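Local coordinates for protein split-soret cytochrome C (Desulfovibrio desulfuricans, PDB 1H21) that carries electrons through two c-type haems per subunit, shared across its homodimer, together with an iron-sulfur centre, and may take part in sulfate reduction, at the interface of chains A and B. Sequence-based numbering; all coordinates share one arbitrary frame. Chains: chain A/B, Split-soret cytochrome C.

Contact 1: the interface of chains A and B. Residues chain A 79, 82-85, 146; chain B 84-85, 145-146, 227.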
loop_
_atom_site.group_PDB
_atom_site.type_symbol
_atom_site.label_atom_id
_atom_site.label_comp_id
_atom_site.label_asym_id
_atom_site.label_seq_id
_atom_site.Cartn_x
_atom_site.Cartn_y
_atom_site.Cartn_z
ATOM N N ILE A 79 2.662 -4.273 -4.543
ATOM C CA ILE A 79 2.765 -3.211 -5.565
ATOM C C ILE A 79 3.964 -3.475 -6.508
ATOM O O ILE A 79 5.109 -3.124 -6.224
ATOM C CB ILE A 79 2.802 -1.768 -4.942
ATOM C CG1 ILE A 79 1.610 -1.542 -4.012
ATOM C CG2 ILE A 79 2.761 -0.717 -6.021
ATOM C CD1 ILE A 79 1.755 -0.301 -3.116
ATOM N N TRP A 82 7.283 -4.837 -5.034
ATOM C CA TRP A 82 8.085 -4.045 -4.138
ATOM C C TRP A 82 7.966 -4.563 -2.705
ATOM O O TRP A 82 8.661 -4.084 -1.810
ATOM C CB TRP A 82 7.716 -2.580 -4.274
ATOM C CG TRP A 82 8.425 -1.984 -5.423
ATOM C CD1 TRP A 82 8.241 -2.260 -6.761
ATOM C CD2 TRP A 82 9.523 -1.084 -5.339
ATOM N NE1 TRP A 82 9.179 -1.583 -7.508
ATOM C CE2 TRP A 82 9.984 -0.858 -6.659
ATOM C CE3 TRP A 82 10.179 -0.450 -4.267
ATOM C CZ2 TRP A 82 11.074 -0.021 -6.931
ATOM C CZ3 TRP A 82 11.258 0.380 -4.534
ATOM C CH2 TRP A 82 11.696 0.585 -5.857
ATOM N N GLY A 83 7.119 -5.579 -2.509
ATOM C CA GLY A 83 6.931 -6.177 -1.202
ATOM C C GLY A 83 6.491 -5.268 -0.072
ATOM O O GLY A 83 6.833 -5.498 1.082
ATOM N N THR A 84 5.719 -4.236 -0.367
ATOM C CA THR A 84 5.259 -3.341 0.695
ATOM C C THR A 84 3.981 -3.927 1.332
ATOM O O THR A 84 3.956 -5.103 1.692
ATOM C CB THR A 84 5.064 -1.857 0.189
ATOM O OG1 THR A 84 3.983 -1.774 -0.761
ATOM C CG2 THR A 84 6.366 -1.332 -0.467
ATOM N N ILE A 85 2.926 -3.131 1.458
ATOM C CA ILE A 85 1.681 -3.596 2.044
ATOM C C ILE A 85 1.181 -4.854 1.327
ATOM O O ILE A 85 1.237 -4.927 0.093
ATOM C CB ILE A 85 0.605 -2.476 1.952
ATOM C CG1 ILE A 85 -0.729 -2.944 2.546
ATOM C CG2 ILE A 85 0.403 -2.075 0.517
ATOM C CD1 ILE A 85 -0.675 -3.327 4.007
ATOM N N LEU A 146 3.489 -6.141 6.093
ATOM C CA LEU A 146 4.319 -5.959 4.914
ATOM C C LEU A 146 4.617 -7.279 4.236
ATOM O O LEU A 146 5.079 -8.207 4.885
ATOM C CB LEU A 146 5.624 -5.270 5.309
ATOM C CG LEU A 146 5.487 -3.843 5.849
ATOM C CD1 LEU A 146 6.858 -3.261 6.135
ATOM C CD2 LEU A 146 4.706 -2.979 4.840
ATOM N N THR B 84 2.756 2.164 6.122
ATOM C CA THR B 84 3.267 1.287 5.099
ATOM C C THR B 84 3.580 2.090 3.819
ATOM O O THR B 84 4.223 3.140 3.917
ATOM C CB THR B 84 2.290 0.129 4.870
ATOM O OG1 THR B 84 1.100 0.609 4.242
ATOM C CG2 THR B 84 1.924 -0.494 6.211
ATOM N N ILE B 85 3.151 1.634 2.639
ATOM C CA ILE B 85 3.450 2.363 1.403
ATOM C C ILE B 85 3.025 3.826 1.536
ATOM O O ILE B 85 2.044 4.116 2.217
ATOM C CB ILE B 85 2.764 1.696 0.192
ATOM C CG1 ILE B 85 3.089 2.454 -1.096
ATOM C CG2 ILE B 85 1.269 1.580 0.425
ATOM C CD1 ILE B 85 4.474 2.195 -1.656
ATOM N N VAL B 145 10.229 3.527 0.279
ATOM C CA VAL B 145 8.912 3.909 -0.244
ATOM C C VAL B 145 7.877 3.718 0.872
ATOM O O VAL B 145 6.671 3.836 0.640
ATOM C CB VAL B 145 8.483 3.100 -1.490
ATOM C CG1 VAL B 145 9.417 3.361 -2.634
ATOM C CG2 VAL B 145 8.425 1.632 -1.164
ATOM N N LEU B 146 8.365 3.428 2.079
ATOM C CA LEU B 146 7.514 3.232 3.243
ATOM C C LEU B 146 7.403 4.496 4.068
ATOM O O LEU B 146 8.385 4.976 4.619
ATOM C CB LEU B 146 8.054 2.104 4.124
ATOM C CG LEU B 146 8.200 0.697 3.543
ATOM C CD1 LEU B 146 8.516 -0.249 4.688
ATOM C CD2 LEU B 146 6.922 0.248 2.831
ATOM N N MET B 227 12.556 -3.459 -2.653
ATOM C CA MET B 227 12.823 -2.244 -1.896
ATOM C C MET B 227 14.319 -2.277 -1.596
ATOM O O MET B 227 14.902 -3.343 -1.469
ATOM C CB MET B 227 12.096 -2.286 -0.563
ATOM C CG MET B 227 10.631 -1.966 -0.607
ATOM S SD MET B 227 9.937 -2.079 1.057
ATOM C CE MET B 227 10.006 -3.850 1.277
#
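The loop that follows the 3-10 helix 69-78 of chain A, from A:Ile79 to A:Ile85, meets its own twin in chain B, and beside it the loops carrying B:Val145 and B:Leu146 and, further out, B:Met227. This is the two-fold core of the split-Soret cytochrome c homodimer. The loops of B:Ile85 and B:Leu146 run on into B:Cys86 and B:Cys147, probable ligands of the iron-sulfur cluster. At the symmetric centre A:Ile85 and B:Ile85 cross at about a right angle, gamma-methyl to gamma-methyl, CG2 to CG2 at 3.8 Å. A:Ile79 comes tip to tip from one side and sets its CD1 3.7 Å from CG1 of B:Ile85. A:Leu146 meets B:Leu146 through their CD1 methyls, 3.7 Å apart. A:Thr84 has its methyl turned anti to the carbonyl carbon (chi1 67° for OG1), and this methyl faces both B:Val145 CG2 and B:Leu146 CD2, 3.7 Å from the latter. Its hydroxyl OG1 lies against the side of B:Ile85, 3.8 Å from CB. A:Leu146 runs antiparallel past B:Thr84 in the twin of that packing, with CD2 against CB at 3.9 Å. At the outer end B:Met227, bent at its last torsion (chi3 -71°), lays its sulfur 4.0 Å from CG2 of A:Thr84. There A:Trp82 sets the rim of its benzo ring against the methionine, CE3 4.0 Å from CA of B:Met227, with CZ3 toward CG1 of B:Val145.

Contact 2: the interface of chains A and B. Residues chain A 117, 145, 225-227; chain B 81-84, 148.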
loop_
_atom_site.group_PDB
_atom_site.type_symbol
_atom_site.label_atom_id
_atom_site.label_comp_id
_atom_site.label_asym_id
_atom_site.label_seq_id
_atom_site.Cartn_x
_atom_site.Cartn_y
_atom_site.Cartn_z
ATOM N N GLU A 117 -1.233 -9.636 11.736
ATOM C CA GLU A 117 0.085 -9.787 12.349
ATOM C C GLU A 117 0.215 -11.003 13.291
ATOM O O GLU A 117 1.246 -11.683 13.292
ATOM C CB GLU A 117 0.454 -8.540 13.146
ATOM C CG GLU A 117 0.596 -7.228 12.374
ATOM C CD GLU A 117 1.021 -6.083 13.297
ATOM O OE1 GLU A 117 0.724 -6.142 14.516
ATOM O OE2 GLU A 117 1.679 -5.133 12.824
ATOM N N VAL A 145 2.467 -6.655 8.393
ATOM C CA VAL A 145 1.457 -6.367 7.409
ATOM C C VAL A 145 2.157 -6.184 6.047
ATOM O O VAL A 145 1.518 -6.187 4.986
ATOM C CB VAL A 145 0.729 -5.109 7.918
ATOM C CG1 VAL A 145 0.374 -4.185 6.820
ATOM C CG2 VAL A 145 -0.489 -5.518 8.730
ATOM N N GLY A 225 3.362 5.578 12.169
ATOM C CA GLY A 225 3.136 4.203 11.780
ATOM C C GLY A 225 2.882 3.365 13.011
ATOM O O GLY A 225 3.549 3.527 14.035
ATOM N N ILE A 226 1.888 2.490 12.930
ATOM C CA ILE A 226 1.580 1.647 14.065
ATOM C C ILE A 226 1.753 0.165 13.787
ATOM O O ILE A 226 1.009 -0.672 14.292
ATOM C CB ILE A 226 0.211 1.971 14.664
ATOM C CG1 ILE A 226 -0.856 1.985 13.575
ATOM C CG2 ILE A 226 0.284 3.313 15.413
ATOM C CD1 ILE A 226 -2.221 2.437 14.078
ATOM N N MET A 227 2.731 -0.143 12.942
ATOM C CA MET A 227 3.061 -1.522 12.647
ATOM C C MET A 227 3.793 -1.984 13.912
ATOM O O MET A 227 4.381 -1.154 14.624
ATOM C CB MET A 227 4.045 -1.600 11.486
ATOM C CG MET A 227 3.433 -1.499 10.133
ATOM S SD MET A 227 4.698 -1.677 8.926
ATOM C CE MET A 227 5.457 0.024 9.089
ATOM N N ASP B 81 -2.895 5.333 8.985
ATOM C CA ASP B 81 -1.822 5.627 9.946
ATOM C C ASP B 81 -0.894 4.439 10.272
ATOM O O ASP B 81 -0.166 4.460 11.260
ATOM C CB ASP B 81 -2.428 6.224 11.235
ATOM C CG ASP B 81 -1.833 7.596 11.610
ATOM O OD1 ASP B 81 -1.563 7.826 12.812
ATOM O OD2 ASP B 81 -1.659 8.472 10.732
ATOM N N TRP B 82 -0.915 3.398 9.448
ATOM C CA TRP B 82 -0.064 2.241 9.679
ATOM C C TRP B 82 1.379 2.409 9.229
ATOM O O TRP B 82 2.245 1.661 9.661
ATOM C CB TRP B 82 -0.699 0.997 9.087
ATOM C CG TRP B 82 -1.635 0.375 10.088
ATOM C CD1 TRP B 82 -2.834 0.878 10.519
ATOM C CD2 TRP B 82 -1.377 -0.792 10.882
ATOM N NE1 TRP B 82 -3.322 0.099 11.544
ATOM C CE2 TRP B 82 -2.445 -0.928 11.786
ATOM C CE3 TRP B 82 -0.331 -1.726 10.925
ATOM C CZ2 TRP B 82 -2.502 -1.959 12.724
ATOM C CZ3 TRP B 82 -0.392 -2.745 11.860
ATOM C CH2 TRP B 82 -1.472 -2.853 12.749
ATOM N N GLY B 83 1.625 3.427 8.404
ATOM C CA GLY B 83 2.965 3.735 7.942
ATOM C C GLY B 83 3.581 2.838 6.900
ATOM O O GLY B 83 4.800 2.785 6.782
ATOM N N THR B 84 2.756 2.164 6.122
ATOM C CA THR B 84 3.267 1.287 5.099
ATOM C C THR B 84 3.580 2.090 3.819
ATOM O O THR B 84 4.223 3.140 3.917
ATOM C CB THR B 84 2.290 0.129 4.870
ATOM O OG1 THR B 84 1.100 0.609 4.242
ATOM C CG2 THR B 84 1.924 -0.494 6.211
ATOM N N HIS B 148 6.631 5.089 7.060
ATOM C CA HIS B 148 7.241 5.075 8.389
ATOM C C HIS B 148 8.725 5.464 8.375
ATOM O O HIS B 148 9.173 6.297 9.184
ATOM C CB HIS B 148 7.102 3.706 9.048
ATOM C CG HIS B 148 7.947 3.562 10.272
ATOM N ND1 HIS B 148 7.673 4.181 11.467
ATOM C CD2 HIS B 148 9.134 2.929 10.450
ATOM C CE1 HIS B 148 8.676 3.934 12.316
ATOM N NE2 HIS B 148 9.596 3.177 11.754
#
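B:Trp82 packs against A:Ile226 and A:Met227, and these three residues bury the most surface in this part of the split-Soret cytochrome c dimer interface. The chain A segment leads into the haem-binding CXXCH motif that begins at A:Cys229. The A:Ile226 side chain crosses that of B:Trp82 at about a right angle and lies over one face of the indole: CG1 stands over the five-membered ring, 3.6 Å from its centroid, in a CH-pi contact. With CG1 between the backbone N and the carbonyl carbon (chi1 51°), the ethyl branch lies across the pyrrole, and CD1 reaches 3.6 Å from NE1. The backbone follows the benzo half of the ring, where A:Met227 CA lies 3.7 Å from CZ3. From there the methionine side chain passes obliquely under the tryptophan backbone, its CG 3.4 Å from the carbonyl O of B:Trp82. The bend at its thioether (chi3 -76°) swings the methyl CE to 4.0 Å from CB of B:His148, the axial haem-iron ligand contributed by chain B. Thus the methionine that precedes the haem motif of one subunit also packs on an iron ligand of the other. At the indole edge, the carboxylate of A:Glu117, on an extended chain from helix 102-118, arrives tip to tip with its plane turned 75° from the ring; OE2 is 3.3 Å from CZ3. The amide N of A:Ile226 faces the carbonyls of B:Asp81 and B:Trp82 in weak, bent hydrogen bonds.

The centres of the C-alpha atoms of contact 1 and contact 2 lie about 11 Å apart, and the contacts share B:Thr84, which belongs to the central packing of contact 1 and touches the inner end of contact 2. The tryptophan, methionine and threonine set recurs in both with the chains exchanged, as the two-fold requires. Together they form a continuous strip from the symmetric core, beside the loops leading to the probable iron-sulfur ligands, out to the segment before a haem motif and a haem-iron ligand of the partner. Such continuity would tie dimer assembly to the placing of the haems that the subunits share.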